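Local coordinates for protein Rv3303c-lpdA (Mycobacterium tuberculosis, PDB 1XDI) that reduces quinones such as menadione with NADH or NADPH, using one bound FAD per subunit, and works as a homotetramer, at residues L349-A353 with A364-P368; T252-V258 with E267-A271; V278-S282 with L293-L299; T58-T62 with A200-G205. All coordinates share one frame; numbering follows the deposited sequence.

In the fold
Contacts 2, 3 and 4 all lie in the nucleotide-binding part of the chain, whereas contact 1 opens the dimerisation domain. Contact 4 joins the helix that carries the FAD-binding Lys52 to helix 192-203 of the probable NAD(P)-binding domain, and contact 2 belongs to that same domain; their nearest atoms are about 8 Å apart. Contact 3 follows contact 2 through strands 270-273 and 277-279, and its Tyr298 side chain is about 6 Å from that of Asp317, which binds FAD. Contact 1 is about 12 Å from contact 3 between nearest atoms, with the side chain of Val352 about 8 Å from a bound FAD. Contacts 1 and 4, centres 29 Å apart, both touch the second subunit.

Contact 1 (L349-A353 with A364-P368)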
loop_
_atom_site.group_PDB
_atom_site.type_symbol
_atom_site.label_atom_id
_atom_site.label_comp_id
_atom_site.label_asym_id
_atom_site.label_seq_id
_atom_site.Cartn_x
_atom_site.Cartn_y
_atom_site.Cartn_z
ATOM N N LEU A 349 -13.692 14.800 4.263
ATOM C CA LEU A 349 -14.244 14.983 5.594
ATOM C C LEU A 349 -14.183 13.742 6.507
ATOM O O LEU A 349 -14.020 13.865 7.711
ATOM C CB LEU A 349 -15.700 15.449 5.526
ATOM C CG LEU A 349 -16.112 16.809 4.971
ATOM C CD1 LEU A 349 -15.462 17.920 5.785
ATOM C CD2 LEU A 349 -15.732 16.852 3.421
ATOM N N ARG A 350 -14.308 12.545 5.968
ATOM C CA ARG A 350 -14.303 11.423 6.849
ATOM C C ARG A 350 -12.926 10.936 7.267
ATOM O O ARG A 350 -12.755 9.797 7.726
ATOM C CB ARG A 350 -15.178 10.320 6.261
ATOM C CG ARG A 350 -16.700 10.627 6.425
ATOM C CD ARG A 350 -16.953 10.890 7.920
ATOM N NE ARG A 350 -18.309 11.290 8.314
ATOM C CZ ARG A 350 -18.558 12.062 9.387
ATOM N NH1 ARG A 350 -17.539 12.511 10.139
ATOM N NH2 ARG A 350 -19.812 12.373 9.734
ATOM N N THR A 351 -11.926 11.799 7.131
ATOM C CA THR A 351 -10.587 11.436 7.585
ATOM C C THR A 351 -10.245 12.364 8.755
ATOM O O THR A 351 -9.367 12.078 9.549
ATOM C CB THR A 351 -9.530 11.557 6.463
ATOM O OG1 THR A 351 -9.535 12.890 5.946
ATOM C CG2 THR A 351 -9.790 10.545 5.352
ATOM N N VAL A 352 -10.952 13.482 8.857
ATOM C CA VAL A 352 -10.769 14.416 9.964
ATOM C C VAL A 352 -10.945 13.664 11.266
ATOM O O VAL A 352 -11.905 12.890 11.394
ATOM C CB VAL A 352 -11.851 15.502 9.967
ATOM C CG1 VAL A 352 -11.745 16.380 11.200
ATOM C CG2 VAL A 352 -11.735 16.298 8.774
ATOM N N ALA A 353 -10.046 13.884 12.227
ATOM C CA ALA A 353 -10.090 13.228 13.549
ATOM C C ALA A 353 -10.538 14.350 14.446
ATOM O O ALA A 353 -10.002 15.439 14.343
ATOM C CB ALA A 353 -8.718 12.771 13.974
ATOM N N ALA A 364 -13.072 10.675 17.587
ATOM C CA ALA A 364 -13.609 9.792 16.579
ATOM C C ALA A 364 -13.018 10.133 15.208
ATOM O O ALA A 364 -12.428 11.216 15.048
ATOM C CB ALA A 364 -15.044 9.929 16.542
ATOM N N VAL A 365 -13.162 9.211 14.238
ATOM C CA VAL A 365 -12.682 9.392 12.850
ATOM C C VAL A 365 -13.438 8.433 11.938
ATOM O O VAL A 365 -13.685 7.277 12.310
ATOM C CB VAL A 365 -11.211 8.964 12.589
ATOM C CG1 VAL A 365 -10.567 9.920 11.635
ATOM C CG2 VAL A 365 -10.459 8.757 13.870
ATOM N N GLY A 366 -13.743 8.901 10.733
ATOM C CA GLY A 366 -14.401 8.067 9.757
ATOM C C GLY A 366 -15.882 7.801 9.932
ATOM O O GLY A 366 -16.567 8.479 10.700
ATOM N N VAL A 367 -16.361 6.762 9.250
ATOM C CA VAL A 367 -17.771 6.462 9.277
ATOM C C VAL A 367 -18.336 6.343 10.664
ATOM O O VAL A 367 -17.762 5.668 11.483
ATOM C CB VAL A 367 -18.097 5.152 8.518
ATOM C CG1 VAL A 367 -19.606 4.952 8.451
ATOM C CG2 VAL A 367 -17.546 5.202 7.101
ATOM N N PRO A 368 -19.458 7.006 10.956
ATOM C CA PRO A 368 -20.003 6.862 12.310
ATOM C C PRO A 368 -20.639 5.487 12.486
ATOM O O PRO A 368 -21.020 4.876 11.499
ATOM C CB PRO A 368 -21.041 7.975 12.387
ATOM C CG PRO A 368 -20.456 9.034 11.508
ATOM C CD PRO A 368 -19.935 8.245 10.326
#
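Ala364 meets Ala353 through the backbone: its carbonyl O receives the CA of Ala353 at 3.4 Å, a CA-H...O contact. At Val365 the side chain takes over. Val365 CG1 lies 3.2 Å from Thr351 O and 3.3 Å from Val352 O, and reaches CB of Ala353 at 4.1 Å, so this one methyl touches three successive residues, Thr351 to Ala353. Both Ala353 and Val365 lean on Ile427 of helix 423-436, while Leu447 of the second subunit packs on Val352 and Ala353. The contact lies at the open end of the hairpin of strands 353-356 and 361-366, where the loop 349-352 leads in, at one margin of the antiparallel sheet of the dimerisation domain. Gly366 follows, its CA 3.1 Å from Arg350 O in a second CA-H...O contact. Here the strand ends, and the side chain of Val367 turns to Ile414 on the neighbouring strand. Pro368, at the N-cap of helix 369-374, places CG over one face of the Arg350 guanidinium, 3.8 Å from NH2 and toward its rim. A bend at chi2 (-54°) folds Arg350 CD back to 3.7 Å from Gly366 O; NH2 also forms a long, weak ion pair with Glu221.

Contact 2 (T252-V258 with E267-A271)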
loop_
_atom_site.group_PDB
_atom_site.type_symbol
_atom_site.label_atom_id
_atom_site.label_comp_id
_atom_site.label_asym_id
_atom_site.label_seq_id
_atom_site.Cartn_x
_atom_site.Cartn_y
_atom_site.Cartn_z
ATOM N N THR A 252 -29.807 40.679 36.872
ATOM C CA THR A 252 -30.557 40.955 38.083
ATOM C C THR A 252 -29.678 41.605 39.106
ATOM O O THR A 252 -28.563 42.036 38.824
ATOM C CB THR A 252 -31.120 39.680 38.713
ATOM O OG1 THR A 252 -30.089 38.997 39.443
ATOM C CG2 THR A 252 -31.632 38.786 37.655
ATOM N N GLY A 253 -30.206 41.650 40.312
ATOM C CA GLY A 253 -29.496 42.238 41.415
ATOM C C GLY A 253 -28.030 41.916 41.369
ATOM O O GLY A 253 -27.231 42.683 40.835
ATOM N N ALA A 254 -27.658 40.768 41.910
ATOM C CA ALA A 254 -26.251 40.437 41.907
ATOM C C ALA A 254 -25.955 39.304 40.942
ATOM O O ALA A 254 -24.798 38.988 40.666
ATOM C CB ALA A 254 -25.826 40.071 43.301
ATOM N N GLY A 255 -27.007 38.696 40.411
ATOM C CA GLY A 255 -26.781 37.602 39.489
ATOM C C GLY A 255 -27.218 37.859 38.068
ATOM O O GLY A 255 -26.961 38.913 37.468
ATOM N N VAL A 256 -27.937 36.879 37.552
ATOM C CA VAL A 256 -28.409 36.913 36.190
ATOM C C VAL A 256 -29.748 36.142 36.075
ATOM O O VAL A 256 -29.925 35.074 36.698
ATOM C CB VAL A 256 -27.285 36.300 35.331
ATOM C CG1 VAL A 256 -27.792 35.187 34.488
ATOM C CG2 VAL A 256 -26.630 37.379 34.549
ATOM N N LEU A 257 -30.698 36.686 35.303
ATOM C CA LEU A 257 -31.992 36.002 35.115
ATOM C C LEU A 257 -32.093 35.401 33.730
ATOM O O LEU A 257 -32.211 36.141 32.741
ATOM C CB LEU A 257 -33.198 36.960 35.316
ATOM C CG LEU A 257 -34.582 36.292 35.171
ATOM C CD1 LEU A 257 -34.710 35.259 36.285
ATOM C CD2 LEU A 257 -35.709 37.269 35.230
ATOM N N VAL A 258 -32.038 34.075 33.626
ATOM C CA VAL A 258 -32.156 33.482 32.277
ATOM C C VAL A 258 -33.635 33.143 32.047
ATOM O O VAL A 258 -34.275 32.502 32.894
ATOM C CB VAL A 258 -31.261 32.177 32.045
ATOM C CG1 VAL A 258 -31.493 31.700 30.657
ATOM C CG2 VAL A 258 -29.727 32.477 32.133
ATOM N N GLU A 267 -31.919 31.103 37.747
ATOM C CA GLU A 267 -31.143 32.236 38.209
ATOM C C GLU A 267 -29.689 31.849 38.557
ATOM O O GLU A 267 -29.447 30.935 39.308
ATOM C CB GLU A 267 -31.831 32.892 39.442
ATOM C CG GLU A 267 -32.987 33.865 39.139
ATOM C CD GLU A 267 -32.946 35.157 40.011
ATOM O OE1 GLU A 267 -31.817 35.642 40.330
ATOM O OE2 GLU A 267 -34.028 35.702 40.355
ATOM N N GLY A 268 -28.701 32.521 38.016
ATOM C CA GLY A 268 -27.367 32.147 38.425
ATOM C C GLY A 268 -26.557 33.395 38.773
ATOM O O GLY A 268 -27.095 34.517 38.831
ATOM N N SER A 269 -25.268 33.217 39.041
ATOM C CA SER A 269 -24.455 34.387 39.284
ATOM C C SER A 269 -24.044 34.932 37.910
ATOM O O SER A 269 -24.021 36.166 37.694
ATOM C CB SER A 269 -23.211 34.048 40.085
ATOM O OG SER A 269 -22.749 32.757 39.765
ATOM N N HIS A 270 -23.771 34.002 36.984
ATOM C CA HIS A 270 -23.313 34.336 35.634
ATOM C C HIS A 270 -23.961 33.495 34.552
ATOM O O HIS A 270 -24.444 32.401 34.814
ATOM C CB HIS A 270 -21.803 34.099 35.504
ATOM C CG HIS A 270 -21.000 34.558 36.681
ATOM N ND1 HIS A 270 -20.138 35.637 36.626
ATOM C CD2 HIS A 270 -20.942 34.096 37.950
ATOM C CE1 HIS A 270 -19.590 35.819 37.811
ATOM N NE2 HIS A 270 -20.062 34.898 38.633
ATOM N N ALA A 271 -23.946 34.008 33.326
ATOM C CA ALA A 271 -24.463 33.260 32.186
ATOM C C ALA A 271 -23.332 33.212 31.140
ATOM O O ALA A 271 -22.762 34.254 30.736
ATOM C CB ALA A 271 -25.703 33.933 31.601
#
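The carboxylate of Glu267 is the flat group that crosses to the other segment, and Leu257 and Thr252 approach it from the same side of its plane. Leu257 brings its CD1 methyl to 3.6 Å from Glu267 CG and 4.1 Å from the carboxylate carbon CD. Thr252 crosses Glu267 obliquely, its OG1 3.9 Å from OE1 of Glu267, a distance too long for a hydrogen bond; the Thr252 hydroxyl instead accepts a weak bond from Gly255 N. The glutamate CG lies beside its own backbone N (chi1 -82°), and a turn at chi2 folds the chain back over the strand toward Leu257.

Beneath these side chains, Val256 and Gly268 form an antiparallel hydrogen-bonded pair. Val256 N donates to Gly268 O at 2.8 Å, and Gly268 N donates to Val256 O at 3.1 Å. Leu257 and Glu267 make the adjoining non-hydrogen-bonded pair. On the Val256 face, CG1 of Val256 touches CB of Ala271 at 3.8 Å.

Strand 256-260 is the middle strand of a three-stranded antiparallel meander, between strands 246-251 and 265-268. Ser269, bonded to His184, marks the break after which the chain enters strand 270-273, placed between strands 169-171 and 185-188 of the parallel sheet of the NAD(P)-type domain.

Contact 3 (V278-S282 with L293-L299); sequences VPNTS and LGRGNYL
Thr281 reaches into the 293-299 loop and can be followed atom by atom. Thr281 CB lies 3.5 Å from CD2 of Leu293, whose branched end crosses the threonine obliquely, and about as near to Asn297 O. One step on, Thr281 OG1 donates to the carbonyl O of Asn297 at 2.5 Å, in the carbonyl plane and at a C=O...O angle of 158°. With chi1 at 59°, this hydroxyl sits between the threonine's own backbone N and carbonyl carbon, which directs it to the loop. Both Leu293 methyls lie against the threonine, CD2 by CB and CD1 by OG1, 3.3 Å from Thr281 OG1. Thr281 CG2 lies 3.6 Å from Asn297 O, with Leu293 CD2 and, farther off, Leu299 CB beside it.

Pro279 makes the second half of the contact. The side chains of Pro279 and Tyr298 cross at about a right angle: Pro279 CB approaches Tyr298 CD1 at 3.3 Å, and Pro279 CD is 3.6 Å from Tyr298 CE1. Pro279 CG lies against two carbonyl oxygens, 3.3 Å from both Gly296 O and Asn297 O.

Backbone bonds order the loop: Gly294 N donates to Tyr298 O and Tyr298 N to Gly294 O, while Asn297, with positive phi, and Tyr298 together face Gly294 in a G1 beta bulge. Across from it, Asn280 centres an inverse gamma turn. Pro279 and Asn280 fit the Gly-x-x-Pro-Asn signature of pyridine nucleotide-disulphide oxidoreductases, found where the chain leaves the NAD(P)-type domain and returns to the FAD domain; Leu299 then forms a backbone hydrogen bond with Cys318, beside the FAD-binding Asp317.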
loop_
_atom_site.group_PDB
_atom_site.type_symbol
_atom_site.label_atom_id
_atom_site.label_comp_id
_atom_site.label_asym_id
_atom_site.label_seq_id
_atom_site.Cartn_x
_atom_site.Cartn_y
_atom_site.Cartn_z
ATOM N N VAL A 278 -19.884 33.199 14.007
ATOM C CA VAL A 278 -20.184 33.744 12.696
ATOM C C VAL A 278 -18.898 33.968 11.895
ATOM O O VAL A 278 -17.869 34.426 12.428
ATOM C CB VAL A 278 -20.938 35.058 12.839
ATOM C CG1 VAL A 278 -20.675 35.939 11.598
ATOM C CG2 VAL A 278 -22.428 34.755 13.003
ATOM N N PRO A 279 -18.935 33.635 10.600
ATOM C CA PRO A 279 -17.732 33.811 9.783
ATOM C C PRO A 279 -17.356 35.260 9.631
ATOM O O PRO A 279 -18.221 36.108 9.497
ATOM C CB PRO A 279 -18.119 33.152 8.483
ATOM C CG PRO A 279 -19.597 33.404 8.419
ATOM C CD PRO A 279 -20.043 33.086 9.805
ATOM N N ASN A 280 -16.069 35.550 9.693
ATOM C CA ASN A 280 -15.585 36.898 9.568
ATOM C C ASN A 280 -15.421 37.197 8.113
ATOM O O ASN A 280 -14.287 37.338 7.618
ATOM C CB ASN A 280 -14.254 36.991 10.256
ATOM C CG ASN A 280 -14.375 36.766 11.723
ATOM O OD1 ASN A 280 -13.385 36.565 12.430
ATOM N ND2 ASN A 280 -15.598 36.796 12.205
ATOM N N THR A 281 -16.534 37.328 7.408
ATOM C CA THR A 281 -16.397 37.520 5.989
ATOM C C THR A 281 -16.976 38.766 5.443
ATOM O O THR A 281 -17.329 38.812 4.265
ATOM C CB THR A 281 -17.036 36.399 5.228
ATOM O OG1 THR A 281 -18.413 36.351 5.593
ATOM C CG2 THR A 281 -16.344 35.058 5.533
ATOM N N SER A 282 -17.089 39.782 6.280
ATOM C CA SER A 282 -17.642 41.024 5.795
ATOM C C SER A 282 -16.572 42.133 5.735
ATOM O O SER A 282 -15.538 42.102 6.433
ATOM C CB SER A 282 -18.807 41.422 6.669
ATOM O OG SER A 282 -18.357 42.079 7.821
ATOM N N LEU A 293 -20.837 35.925 -0.883
ATOM C CA LEU A 293 -20.859 35.002 0.248
ATOM C C LEU A 293 -21.961 33.915 0.159
ATOM O O LEU A 293 -23.140 34.201 -0.073
ATOM C CB LEU A 293 -20.999 35.804 1.539
ATOM C CG LEU A 293 -19.687 36.528 1.816
ATOM C CD1 LEU A 293 -19.845 37.531 2.909
ATOM C CD2 LEU A 293 -18.632 35.492 2.218
ATOM N N GLY A 294 -21.573 32.660 0.323
ATOM C CA GLY A 294 -22.547 31.602 0.264
ATOM C C GLY A 294 -23.334 31.461 1.561
ATOM O O GLY A 294 -23.151 32.209 2.530
ATOM N N ARG A 295 -24.220 30.473 1.559
ATOM C CA ARG A 295 -25.083 30.141 2.678
ATOM C C ARG A 295 -24.383 30.186 4.022
ATOM O O ARG A 295 -23.486 29.394 4.283
ATOM C CB ARG A 295 -25.678 28.753 2.439
ATOM C CG ARG A 295 -27.025 28.801 1.730
ATOM C CD ARG A 295 -27.408 27.504 0.984
ATOM N NE ARG A 295 -27.397 27.672 -0.486
ATOM C CZ ARG A 295 -27.858 28.744 -1.157
ATOM N NH1 ARG A 295 -28.384 29.799 -0.515
ATOM N NH2 ARG A 295 -27.811 28.754 -2.492
ATOM N N GLY A 296 -24.836 31.112 4.868
ATOM C CA GLY A 296 -24.284 31.297 6.189
ATOM C C GLY A 296 -23.268 32.410 6.139
ATOM O O GLY A 296 -22.502 32.562 7.048
ATOM N N ASN A 297 -23.270 33.208 5.090
ATOM C CA ASN A 297 -22.265 34.257 4.937
ATOM C C ASN A 297 -20.844 33.687 4.930
ATOM O O ASN A 297 -19.894 34.344 5.311
ATOM C CB ASN A 297 -22.371 35.303 6.025
ATOM C CG ASN A 297 -23.569 36.187 5.855
ATOM O OD1 ASN A 297 -23.773 36.802 4.817
ATOM N ND2 ASN A 297 -24.375 36.269 6.892
ATOM N N TYR A 298 -20.733 32.447 4.483
ATOM C CA TYR A 298 -19.454 31.761 4.391
ATOM C C TYR A 298 -18.860 31.952 3.020
ATOM O O TYR A 298 -19.571 32.056 2.025
ATOM C CB TYR A 298 -19.587 30.237 4.630
ATOM C CG TYR A 298 -19.813 29.868 6.050
ATOM C CD1 TYR A 298 -18.902 30.252 7.037
ATOM C CD2 TYR A 298 -20.934 29.155 6.423
ATOM C CE1 TYR A 298 -19.114 29.925 8.395
ATOM C CE2 TYR A 298 -21.168 28.816 7.768
ATOM C CZ TYR A 298 -20.258 29.211 8.739
ATOM O OH TYR A 298 -20.522 28.971 10.034
ATOM N N LEU A 299 -17.533 31.968 2.997
ATOM C CA LEU A 299 -16.781 32.122 1.774
ATOM C C LEU A 299 -16.676 30.709 1.210
ATOM O O LEU A 299 -15.653 30.081 1.351
ATOM C CB LEU A 299 -15.392 32.702 2.094
ATOM C CG LEU A 299 -14.845 33.648 1.031
ATOM C CD1 LEU A 299 -13.374 33.530 1.026
ATOM C CD2 LEU A 299 -15.381 33.334 -0.342
#

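Contact 4 (T58-T62 with A200-G205)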
loop_
_atom_site.group_PDB
_atom_site.type_symbol
_atom_site.label_atom_id
_atom_site.label_comp_id
_atom_site.label_asym_id
_atom_site.label_seq_id
_atom_site.Cartn_x
_atom_site.Cartn_y
_atom_site.Cartn_z
ATOM N N THR A 58 -7.761 22.677 35.483
ATOM C CA THR A 58 -8.907 22.105 36.183
ATOM C C THR A 58 -8.578 20.660 36.503
ATOM O O THR A 58 -8.872 20.141 37.564
ATOM C CB THR A 58 -10.140 22.125 35.268
ATOM O OG1 THR A 58 -10.661 23.453 35.162
ATOM C CG2 THR A 58 -11.186 21.274 35.818
ATOM N N GLY A 59 -7.950 20.013 35.539
ATOM C CA GLY A 59 -7.585 18.630 35.706
ATOM C C GLY A 59 -6.909 18.299 37.013
ATOM O O GLY A 59 -7.262 17.317 37.655
ATOM N N LEU A 60 -5.906 19.082 37.380
ATOM C CA LEU A 60 -5.202 18.862 38.628
ATOM C C LEU A 60 -6.224 18.578 39.767
ATOM O O LEU A 60 -6.129 17.564 40.489
ATOM C CB LEU A 60 -4.332 20.087 38.985
ATOM C CG LEU A 60 -2.800 20.115 38.789
ATOM C CD1 LEU A 60 -2.208 20.645 40.087
ATOM C CD2 LEU A 60 -2.189 18.739 38.482
ATOM N N ARG A 61 -7.220 19.433 39.941
ATOM C CA ARG A 61 -8.139 19.141 41.018
ATOM C C ARG A 61 -8.731 17.733 40.933
ATOM O O ARG A 61 -8.809 17.037 41.944
ATOM C CB ARG A 61 -9.246 20.166 41.059
ATOM C CG ARG A 61 -10.161 19.921 42.164
ATOM C CD ARG A 61 -11.102 21.002 42.165
ATOM N NE ARG A 61 -11.546 21.214 43.524
ATOM C CZ ARG A 61 -12.755 20.907 43.990
ATOM N NH1 ARG A 61 -13.684 20.360 43.205
ATOM N NH2 ARG A 61 -13.027 21.168 45.258
ATOM N N THR A 62 -9.151 17.344 39.724
ATOM C CA THR A 62 -9.733 16.031 39.465
ATOM C C THR A 62 -8.842 15.078 40.233
ATOM O O THR A 62 -9.243 14.532 41.260
ATOM C CB THR A 62 -9.701 15.647 37.930
ATOM O OG1 THR A 62 -10.755 16.309 37.208
ATOM C CG2 THR A 62 -9.852 14.153 37.757
ATOM N N ALA A 200 -15.403 21.429 32.719
ATOM C CA ALA A 200 -14.317 22.129 33.433
ATOM C C ALA A 200 -14.803 22.820 34.737
ATOM O O ALA A 200 -14.227 22.615 35.797
ATOM C CB ALA A 200 -13.636 23.177 32.486
ATOM N N TYR A 201 -15.853 23.636 34.661
ATOM C CA TYR A 201 -16.360 24.299 35.864
ATOM C C TYR A 201 -16.913 23.324 36.955
ATOM O O TYR A 201 -16.729 23.559 38.135
ATOM C CB TYR A 201 -17.361 25.412 35.458
ATOM C CG TYR A 201 -16.646 26.684 34.940
ATOM C CD1 TYR A 201 -15.901 27.482 35.818
ATOM C CD2 TYR A 201 -16.699 27.096 33.577
ATOM C CE1 TYR A 201 -15.243 28.666 35.372
ATOM C CE2 TYR A 201 -16.002 28.296 33.109
ATOM C CZ TYR A 201 -15.291 29.083 34.030
ATOM O OH TYR A 201 -14.699 30.337 33.711
ATOM N N THR A 202 -17.538 22.222 36.571
ATOM C CA THR A 202 -18.056 21.225 37.521
ATOM C C THR A 202 -16.852 20.641 38.289
ATOM O O THR A 202 -16.950 20.233 39.430
ATOM C CB THR A 202 -18.779 20.055 36.725
ATOM O OG1 THR A 202 -20.011 20.543 36.177
ATOM C CG2 THR A 202 -18.974 18.779 37.603
ATOM N N GLU A 203 -15.700 20.593 37.642
ATOM C CA GLU A 203 -14.513 20.042 38.267
ATOM C C GLU A 203 -13.886 21.035 39.226
ATOM O O GLU A 203 -13.249 20.633 40.199
ATOM C CB GLU A 203 -13.520 19.610 37.192
ATOM C CG GLU A 203 -13.892 18.316 36.526
ATOM C CD GLU A 203 -13.944 17.192 37.545
ATOM O OE1 GLU A 203 -12.907 16.962 38.201
ATOM O OE2 GLU A 203 -15.015 16.554 37.698
ATOM N N LEU A 204 -14.052 22.327 38.964
ATOM C CA LEU A 204 -13.538 23.312 39.894
ATOM C C LEU A 204 -14.517 23.404 41.055
ATOM O O LEU A 204 -14.384 24.288 41.910
ATOM C CB LEU A 204 -13.372 24.717 39.244
ATOM C CG LEU A 204 -12.101 24.872 38.394
ATOM C CD1 LEU A 204 -11.970 26.279 37.916
ATOM C CD2 LEU A 204 -10.870 24.444 39.198
ATOM N N GLY A 205 -15.508 22.517 41.094
ATOM C CA GLY A 205 -16.483 22.575 42.165
ATOM C C GLY A 205 -17.664 23.526 41.941
ATOM O O GLY A 205 -18.483 23.731 42.840
#
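Arg61 NH1 donates to the carbonyl O of Glu203 at 3.0 Å with an N-H...O angle of 156°. The donor stands above the carbonyl plane, 41° out of it, and therefore off the lone pairs. The arginine reaches this oxygen on an extended chain, CG anti to the backbone N (chi1 -178°), which lays CD and the guanidinium alongside the end of the partner helix, with the backbone carbonyl of Leu204 over one face, toward its rim. Such a carbonyl at a helix C-terminus carries partial negative charge, which probably suits a cation. Phe72 of the second subunit packs on both Arg61 and Leu204.

Glu203 is also met through its side chain: Thr62 OG1 donates to Glu203 OE1, a bond whose 2.5 Å is very short and so doubtful in detail. OE2 forms a salt bridge with Arg236.

The contact joins two domains. Helix 48-64, which carries the FAD-binding Lys52, meets helix 192-203, the helix that follows a Gly-x-Gly-x-x-Gly turn probably made for NAD(P). The latter helix closes in a Schellman motif with Gly205, of positive phi, at C-prime.

Thr58 lies between the two segments, toward Ala200 and Leu204. Thr58 OG1, bonded to Phe54 O, lies 3.8 Å from CG of Leu204 and 4.0 Å from CB of Ala200, and the CG2 methyl turns to Ala200 O.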